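Local coordinates for DUF2019 domain-containing protein (Rhodopseudomonas palustris, PDB 2I9C) that is of unknown function but folds as a small, all-helical domain of the DUF2019 family, which belongs to the TPR clan, at residues L17-T22 with F66-M71; Q76-T81 with E91-I96. All coordinates share one frame; numbering follows the deposited sequence. Where two conformers were deposited one is given.

Contact 1: residues L17-T22 with F66-M71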
ATOM      1  N   LEU A  17       4.095  11.292   1.724  1.00 27.73           N
ATOM      2  CA  LEU A  17       4.114  11.230   0.249  1.00 27.54           C
ATOM      3  C   LEU A  17       3.456   9.926  -0.252  1.00 27.22           C
ATOM      4  O   LEU A  17       2.756   9.924  -1.255  1.00 26.07           O
ATOM      5  CB  LEU A  17       5.545  11.363  -0.294  1.00 27.40           C
ATOM      6  CG  LEU A  17       5.674  11.397  -1.819  1.00 26.09           C
ATOM      7  CD1 LEU A  17       5.015  12.724  -2.403  1.00 27.21           C
ATOM      8  CD2 LEU A  17       7.199  11.295  -2.198  1.00 27.94           C
ATOM      9  N   PHE A  18       3.687   8.826   0.453  1.00 27.38           N
ATOM     10  CA  PHE A  18       3.006   7.570   0.137  1.00 28.15           C
ATOM     11  C   PHE A  18       1.473   7.820   0.078  1.00 28.21           C
ATOM     12  O   PHE A  18       0.799   7.378  -0.856  1.00 27.99           O
ATOM     13  CB  PHE A  18       3.341   6.506   1.200  1.00 27.65           C
ATOM     14  CG  PHE A  18       2.731   5.126   0.925  1.00 29.25           C
ATOM     15  CD1 PHE A  18       3.502   4.095   0.377  1.00 29.84           C
ATOM     16  CD2 PHE A  18       1.396   4.875   1.225  1.00 31.73           C
ATOM     17  CE1 PHE A  18       2.947   2.826   0.153  1.00 28.50           C
ATOM     18  CE2 PHE A  18       0.819   3.632   1.001  1.00 27.28           C
ATOM     19  CZ  PHE A  18       1.598   2.603   0.470  1.00 29.06           C
ATOM     20  N   ALA A  19       0.908   8.477   1.091  1.00 26.82           N
ATOM     21  CA  ALA A  19      -0.537   8.699   1.076  1.00 27.27           C
ATOM     22  C   ALA A  19      -0.984   9.614  -0.092  1.00 27.72           C
ATOM     23  O   ALA A  19      -2.015   9.364  -0.728  1.00 26.22           O
ATOM     24  CB  ALA A  19      -1.033   9.284   2.445  1.00 26.69           C
ATOM     25  N   LYS A  20      -0.212  10.675  -0.351  1.00 28.40           N
ATOM     26  CA  LYS A  20      -0.544  11.612  -1.441  0.50 28.63           C
ATOM     27  C   LYS A  20      -0.539  10.897  -2.788  1.00 28.18           C
ATOM     28  O   LYS A  20      -1.454  11.080  -3.575  1.00 27.73           O
ATOM     29  CB  LYS A  20       0.396  12.842  -1.461  0.50 28.77           C
ATOM     30  CG  LYS A  20       0.000  13.952  -2.471  0.50 28.16           C
ATOM     31  CD  LYS A  20       1.061  15.044  -2.606  0.50 28.92           C
ATOM     32  CE  LYS A  20       0.400  16.392  -2.917  0.50 32.52           C
ATOM     33  NZ  LYS A  20       0.938  17.001  -4.165  0.50 32.61           N
ATOM     34  N   VAL A  21       0.487  10.088  -3.059  1.00 28.95           N
ATOM     35  CA  VAL A  21       0.548   9.423  -4.376  1.00 29.14           C
ATOM     36  C   VAL A  21      -0.505   8.312  -4.552  1.00 27.59           C
ATOM     37  O   VAL A  21      -0.962   8.048  -5.653  1.00 27.97           O
ATOM     38  CB  VAL A  21       2.011   8.929  -4.794  1.00 29.27           C
ATOM     39  CG1 VAL A  21       3.009   9.979  -4.567  1.00 29.86           C
ATOM     40  CG2 VAL A  21       2.401   7.705  -4.041  1.00 30.85           C
ATOM     41  N   THR A  22      -0.886   7.661  -3.471  1.00 28.91           N
ATOM     42  CA  THR A  22      -1.887   6.626  -3.524  0.50 28.67           C
ATOM     43  C   THR A  22      -3.333   7.187  -3.593  1.00 29.68           C
ATOM     44  O   THR A  22      -4.218   6.600  -4.247  1.00 30.81           O
ATOM     45  CB  THR A  22      -1.596   5.686  -2.370  0.50 28.85           C
ATOM     46  OG1 THR A  22      -0.192   5.366  -2.439  0.50 27.82           O
ATOM     47  CG2 THR A  22      -2.405   4.423  -2.460  0.50 29.02           C
ATOM     48  N   PHE A  66      -3.777   2.992   7.903  1.00 31.21           N
ATOM     49  CA  PHE A  66      -4.944   2.073   7.846  1.00 30.29           C
ATOM     50  C   PHE A  66      -6.255   2.817   8.118  1.00 29.48           C
ATOM     51  O   PHE A  66      -7.312   2.308   7.742  1.00 30.25           O
ATOM     52  CB  PHE A  66      -4.817   0.957   8.883  1.00 29.25           C
ATOM     53  CG  PHE A  66      -3.872  -0.186   8.491  1.00 28.25           C
ATOM     54  CD1 PHE A  66      -2.965  -0.063   7.443  1.00 26.70           C
ATOM     55  CD2 PHE A  66      -3.857  -1.375   9.254  1.00 27.97           C
ATOM     56  CE1 PHE A  66      -2.077  -1.086   7.162  1.00 28.00           C
ATOM     57  CE2 PHE A  66      -2.984  -2.450   8.927  1.00 28.98           C
ATOM     58  CZ  PHE A  66      -2.096  -2.308   7.891  1.00 25.73           C
ATOM     59  N   GLU A  67      -6.202   3.951   8.837  1.00 28.02           N
ATOM     60  CA  GLU A  67      -7.396   4.787   9.072  1.00 28.55           C
ATOM     61  C   GLU A  67      -7.521   5.953   8.060  1.00 27.43           C
ATOM     62  O   GLU A  67      -8.487   6.698   8.080  1.00 26.73           O
ATOM     63  CB  GLU A  67      -7.464   5.297  10.521  1.00 29.55           C
ATOM     64  CG  GLU A  67      -7.482   4.167  11.526  1.00 33.01           C
ATOM     65  CD  GLU A  67      -7.558   4.671  12.939  1.00 37.31           C
ATOM     66  OE1 GLU A  67      -7.747   5.879  13.102  1.00 39.39           O
ATOM     67  OE2 GLU A  67      -7.409   3.870  13.875  1.00 39.53           O
ATOM     68  N   TYR A  68      -6.564   6.066   7.148  1.00 27.32           N
ATOM     69  CA  TYR A  68      -6.580   7.141   6.122  1.00 27.25           C
ATOM     70  C   TYR A  68      -7.921   7.081   5.309  1.00 26.84           C
ATOM     71  O   TYR A  68      -8.295   6.013   4.873  1.00 26.45           O
ATOM     72  CB  TYR A  68      -5.335   7.041   5.195  1.00 27.21           C
ATOM     73  CG  TYR A  68      -5.173   8.287   4.356  1.00 26.87           C
ATOM     74  CD1 TYR A  68      -4.313   9.322   4.776  1.00 28.05           C
ATOM     75  CD2 TYR A  68      -5.969   8.496   3.218  1.00 24.78           C
ATOM     76  CE1 TYR A  68      -4.220  10.511   4.079  1.00 26.30           C
ATOM     77  CE2 TYR A  68      -5.905   9.707   2.511  1.00 26.48           C
ATOM     78  CZ  TYR A  68      -5.005  10.680   2.936  1.00 29.33           C
ATOM     79  OH  TYR A  68      -4.905  11.820   2.244  1.00 30.02           O
ATOM     80  N   PRO A  69      -8.631   8.234   5.123  1.00 27.49           N
ATOM     81  CA  PRO A  69      -9.928   8.203   4.429  1.00 26.30           C
ATOM     82  C   PRO A  69      -9.788   8.065   2.891  1.00 26.80           C
ATOM     83  O   PRO A  69     -10.185   8.960   2.117  1.00 27.18           O
ATOM     84  CB  PRO A  69     -10.562   9.551   4.830  1.00 26.43           C
ATOM     85  CG  PRO A  69      -9.373  10.494   4.929  1.00 27.64           C
ATOM     86  CD  PRO A  69      -8.291   9.613   5.592  1.00 26.08           C
ATOM     87  N   ASN A  70      -9.228   6.949   2.440  1.00 25.53           N
ATOM     88  CA  ASN A  70      -9.158   6.658   1.023  1.00 26.29           C
ATOM     89  C   ASN A  70      -8.888   5.160   0.916  1.00 25.84           C
ATOM     90  O   ASN A  70      -8.011   4.640   1.597  1.00 27.21           O
ATOM     91  CB  ASN A  70      -8.087   7.485   0.295  1.00 24.97           C
ATOM     92  CG  ASN A  70      -8.063   7.207  -1.203  1.00 26.74           C
ATOM     93  OD1 ASN A  70      -7.575   6.164  -1.634  1.00 26.53           O
ATOM     94  ND2 ASN A  70      -8.537   8.162  -2.008  1.00 25.17           N
HETATM   95  N   MSE A  71      -9.674   4.463   0.124  1.00 24.90           N
HETATM   96  CA  MSE A  71      -9.622   2.989   0.156  1.00 26.72           C
HETATM   97  C   MSE A  71      -8.378   2.483  -0.559  1.00 26.64           C
HETATM   98  O   MSE A  71      -7.813   1.425  -0.193  1.00 27.98           O
HETATM   99  CB  MSE A  71     -10.870   2.378  -0.498  1.00 26.46           C
HETATM  100  CG  MSE A  71     -11.075   0.881  -0.159  1.00 26.38           C
HETATM  101 SE   MSE A  71     -11.326   0.674   1.861  1.00 37.21          SE
HETATM  102  CE  MSE A  71     -13.215   1.226   2.082  1.00 24.50           C
TER
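The Tyr68 ring lies between the methyl group of Ala19 and the pyrrolidine ring of its own neighbour, Pro69. Ala19 CB approaches one side obliquely and off-centre in a CH-pi contact, 4.2 Å from the ring centroid and 29° off the normal; its nearest ring atom is Tyr68 CE1 at 3.8 Å. On the opposite face Pro69 CD sits 3.5 Å above the plane, toward the rim, and Asn70 CB meets the edge in plane. A first torsion of -167° turns Tyr68 CG anti to its backbone N, which sends the ring across to helix 11-30. The second flat group, the Phe18 ring, packs on Met44 and Ile47 of helix 34-53. Segment 66-71 ends the long connection from helix 34-53 to helix 71-79, in an all-helical domain whose family is placed in the TPR clan, and the contact sets the entry to helix 71-79 against helix 11-30. Pro69 centres an inverse gamma turn, closed by Asn70 N to Tyr68 O, and Asn70 is the N-cap, its OD1 accepting from Val73 N. Asn70 OD1 stays 4.3 Å from Thr22 O, two acceptors with no bond between them, whereas ND2 makes a weak bond to Asp26 of helix 11-30. In one of its two conformers Thr22 OG1 turns back and bonds Phe18 O at 2.7 Å; Thr22 N reaches the same oxygen from the other face of the carbonyl plane.

Contact 2: residues Q76-T81 with E91-I96. With ACT (acetate ion), chain B.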
ATOM      1  N   GLN A  76      -3.242  -0.329  -0.250  1.00 26.25           N
ATOM      2  CA  GLN A  76      -1.826  -0.377  -0.548  0.50 26.54           C
ATOM      3  C   GLN A  76      -0.992  -0.455   0.725  1.00 26.93           C
ATOM      4  O   GLN A  76       0.006  -1.132   0.753  1.00 26.75           O
ATOM      5  CB  GLN A  76      -1.404   0.809  -1.424  0.50 26.90           C
ATOM      6  CG  GLN A  76      -1.900   0.662  -2.890  0.50 27.83           C
ATOM      7  CD  GLN A  76      -1.609  -0.710  -3.457  0.50 28.07           C
ATOM      8  OE1 GLN A  76      -0.467  -1.134  -3.497  0.50 28.75           O
ATOM      9  NE2 GLN A  76      -2.651  -1.412  -3.893  0.50 25.46           N
ATOM     10  N   ALA A  77      -1.415   0.262   1.756  1.00 25.65           N
ATOM     11  CA  ALA A  77      -0.723   0.234   3.050  1.00 27.11           C
ATOM     12  C   ALA A  77      -0.788  -1.174   3.684  1.00 27.89           C
ATOM     13  O   ALA A  77       0.219  -1.660   4.207  1.00 28.06           O
ATOM     14  CB  ALA A  77      -1.307   1.315   4.040  1.00 26.33           C
ATOM     15  N   ALA A  78      -1.935  -1.833   3.579  1.00 27.96           N
ATOM     16  CA  ALA A  78      -2.082  -3.178   4.095  1.00 28.91           C
ATOM     17  C   ALA A  78      -1.287  -4.166   3.259  1.00 29.00           C
ATOM     18  O   ALA A  78      -0.585  -5.033   3.796  1.00 27.40           O
ATOM     19  CB  ALA A  78      -3.569  -3.574   4.161  1.00 28.56           C
ATOM     20  N   LYS A  79      -1.344  -4.032   1.933  1.00 29.94           N
ATOM     21  CA  LYS A  79      -0.513  -4.921   1.087  1.00 30.30           C
ATOM     22  C   LYS A  79       0.981  -4.805   1.378  1.00 31.08           C
ATOM     23  O   LYS A  79       1.682  -5.796   1.423  1.00 29.90           O
ATOM     24  CB  LYS A  79      -0.773  -4.693  -0.409  1.00 31.68           C
ATOM     25  CG  LYS A  79      -2.094  -5.284  -0.861  1.00 33.69           C
ATOM     26  CD  LYS A  79      -2.529  -4.813  -2.215  1.00 38.92           C
ATOM     27  CE  LYS A  79      -1.766  -5.446  -3.353  1.00 44.67           C
ATOM     28  NZ  LYS A  79      -2.185  -4.730  -4.636  1.00 51.86           N
ATOM     29  N   LEU A  80       1.450  -3.600   1.613  1.00 32.02           N
ATOM     30  CA  LEU A  80       2.894  -3.356   1.801  1.00 32.87           C
ATOM     31  C   LEU A  80       3.359  -3.526   3.248  1.00 32.73           C
ATOM     32  O   LEU A  80       4.555  -3.370   3.546  1.00 33.69           O
ATOM     33  CB  LEU A  80       3.269  -1.932   1.292  1.00 32.47           C
ATOM     34  CG  LEU A  80       3.326  -1.866  -0.251  1.00 34.50           C
ATOM     35  CD1 LEU A  80       3.417  -0.427  -0.778  1.00 36.75           C
ATOM     36  CD2 LEU A  80       4.525  -2.642  -0.737  1.00 39.81           C
ATOM     37  N   THR A  81       2.434  -3.825   4.159  1.00 31.79           N
ATOM     38  CA  THR A  81       2.841  -4.149   5.523  1.00 30.83           C
ATOM     39  C   THR A  81       2.640  -5.616   5.890  1.00 31.19           C
ATOM     40  O   THR A  81       2.836  -5.988   7.060  1.00 32.14           O
ATOM     41  CB  THR A  81       2.176  -3.231   6.578  1.00 31.18           C
ATOM     42  OG1 THR A  81       0.750  -3.235   6.427  1.00 30.22           O
ATOM     43  CG2 THR A  81       2.655  -1.817   6.424  1.00 29.98           C
ATOM     44  N   GLU A  91      -5.840  -8.415   8.840  1.00 31.74           N
ATOM     45  CA  GLU A  91      -7.072  -7.852   9.411  1.00 33.41           C
ATOM     46  C   GLU A  91      -7.630  -6.676   8.586  1.00 31.15           C
ATOM     47  O   GLU A  91      -8.848  -6.582   8.354  1.00 30.96           O
ATOM     48  CB  GLU A  91      -6.816  -7.430  10.859  1.00 33.81           C
ATOM     49  CG  GLU A  91      -8.040  -6.828  11.602  1.00 38.89           C
ATOM     50  CD  GLU A  91      -7.709  -6.273  13.019  1.00 39.03           C
ATOM     51  OE1 GLU A  91      -6.706  -5.512  13.181  1.00 42.10           O
ATOM     52  OE2 GLU A  91      -8.489  -6.590  13.968  1.00 45.14           O
ATOM     53  N   GLN A  92      -6.757  -5.768   8.170  1.00 29.06           N
ATOM     54  CA  GLN A  92      -7.174  -4.659   7.315  1.00 28.48           C
ATOM     55  C   GLN A  92      -7.636  -5.163   5.941  1.00 28.13           C
ATOM     56  O   GLN A  92      -8.673  -4.754   5.468  1.00 28.62           O
ATOM     57  CB  GLN A  92      -6.079  -3.596   7.173  1.00 28.27           C
ATOM     58  CG  GLN A  92      -6.435  -2.412   6.233  1.00 27.58           C
ATOM     59  CD  GLN A  92      -7.683  -1.651   6.616  1.00 29.74           C
ATOM     60  OE1 GLN A  92      -8.057  -1.555   7.808  1.00 32.67           O
ATOM     61  NE2 GLN A  92      -8.357  -1.106   5.608  1.00 24.75           N
ATOM     62  N   LEU A  93      -6.930  -6.110   5.348  1.00 27.01           N
ATOM     63  CA  LEU A  93      -7.380  -6.616   4.066  1.00 27.81           C
ATOM     64  C   LEU A  93      -8.750  -7.240   4.197  1.00 27.49           C
ATOM     65  O   LEU A  93      -9.554  -7.115   3.289  1.00 27.93           O
ATOM     66  CB  LEU A  93      -6.372  -7.613   3.484  1.00 27.31           C
ATOM     67  CG  LEU A  93      -5.001  -7.094   3.049  1.00 29.27           C
ATOM     68  CD1 LEU A  93      -4.118  -8.281   2.624  1.00 26.42           C
ATOM     69  CD2 LEU A  93      -5.172  -6.093   1.861  1.00 29.81           C
ATOM     70  N   GLU A  94      -8.991  -7.948   5.313  1.00 28.37           N
ATOM     71  CA  GLU A  94     -10.262  -8.599   5.575  1.00 29.05           C
ATOM     72  C   GLU A  94     -11.373  -7.570   5.694  1.00 27.69           C
ATOM     73  O   GLU A  94     -12.429  -7.794   5.157  1.00 28.40           O
ATOM     74  CB  GLU A  94     -10.186  -9.503   6.810  1.00 28.26           C
ATOM     75  CG  GLU A  94      -9.373 -10.802   6.508  1.00 31.19           C
ATOM     76  CD  GLU A  94      -9.089 -11.696   7.713  1.00 34.43           C
ATOM     77  OE1 GLU A  94      -9.129 -11.235   8.889  1.00 41.29           O
ATOM     78  OE2 GLU A  94      -8.778 -12.878   7.458  1.00 38.01           O
ATOM     79  N   ALA A  95     -11.129  -6.468   6.405  1.00 27.36           N
ATOM     80  CA  ALA A  95     -12.069  -5.298   6.482  1.00 26.96           C
ATOM     81  C   ALA A  95     -12.382  -4.669   5.118  1.00 26.32           C
ATOM     82  O   ALA A  95     -13.524  -4.304   4.857  1.00 25.86           O
ATOM     83  CB  ALA A  95     -11.526  -4.236   7.433  1.00 26.67           C
ATOM     84  N   ILE A  96     -11.354  -4.491   4.280  1.00 25.83           N
ATOM     85  CA  ILE A  96     -11.566  -4.045   2.895  1.00 25.87           C
ATOM     86  C   ILE A  96     -12.469  -5.018   2.107  1.00 26.67           C
ATOM     87  O   ILE A  96     -13.469  -4.595   1.519  1.00 27.10           O
ATOM     88  CB  ILE A  96     -10.210  -3.736   2.163  1.00 25.58           C
ATOM     89  CG1 ILE A  96      -9.445  -2.659   2.956  1.00 24.13           C
ATOM     90  CG2 ILE A  96     -10.464  -3.304   0.652  1.00 25.22           C
ATOM     91  CD1 ILE A  96      -8.004  -2.403   2.379  1.00 24.05           C
TER
HETATM   92  C   ACT B 124     -12.240  -0.525   5.780  1.00 30.10           C
HETATM   93  O   ACT B 124     -10.992  -0.220   5.697  1.00 26.02           O
HETATM   94  OXT ACT B 124     -13.106  -0.230   6.773  1.00 27.92           O
HETATM   95  CH3 ACT B 124     -12.601  -1.317   4.638  1.00 31.62           C
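Ala78 CB points at helix 86-99 and meets two consecutive side chains, Gln92 and Leu93. The methyl lies 3.7 Å from Gln92 CG and 3.8 Å from Leu93 CD2, and the small residue lets the backbones come close, with 6.2 Å between Ala78 CA and Gln92 CA. The Lys79 side chain crosses Leu93 at about a right angle and touches it through its aliphatic base, Lys79 CG standing 4.2 Å from Leu93 CD2. The lysine chain then turns away to a salt bridge with Asp107. Gln92 has two roles along its length. With CG anti to the backbone N (chi1 178°), its CB and CG lie along Ala78, and the bend at chi2 (58°) carries the amide clear of that methyl. There Gln92 NE2 donates to the O atom of an acetate ion at 2.8 Å, with an N-H...O angle of 156°. Arg74 NH1, from helix 71-79, also bonds the acetate, while Ile96 CG1 lies 3.8 Å from its CH3. Leu93 and Ile96 continue the packing onto Leu75, so the contact packs helix 71-79 against helix 86-99, the next helix in the chain. No hydrogen bond links the two segments directly: the helices meet through methyl and methylene groups, and the polar ends of Lys79 and Gln92 find their partners outside the two segments, in Asp107 and the acetate. The acetate probably came from the crystallisation liquor, so its site shows an amide and a guanidinium group able to hold a small carboxylate, without establishing a natural ligand.

In the fold
Contact 1 closes along the chain before contact 2 opens, and their centres lie about 12 Å apart, each about 8 Å from the centre of the chain. Helix 71-79 connects them: the loop that enters it meets helix 11-30 in contact 1, and its C-terminal part meets helix 86-99 in contact 2. The two also touch directly, Phe66 CZ packing 3.3 Å from Thr81 OG1 and the Phe18 ring against Leu80. Helix 34-53 contributes Met44 to the same interior, next to Phe18, Gln76 and Leu80. Helix 71-79 thus lies between helix 11-30, met through its entry loop, and helix 86-99, tying early and later parts of this all-helical DUF2019 domain together.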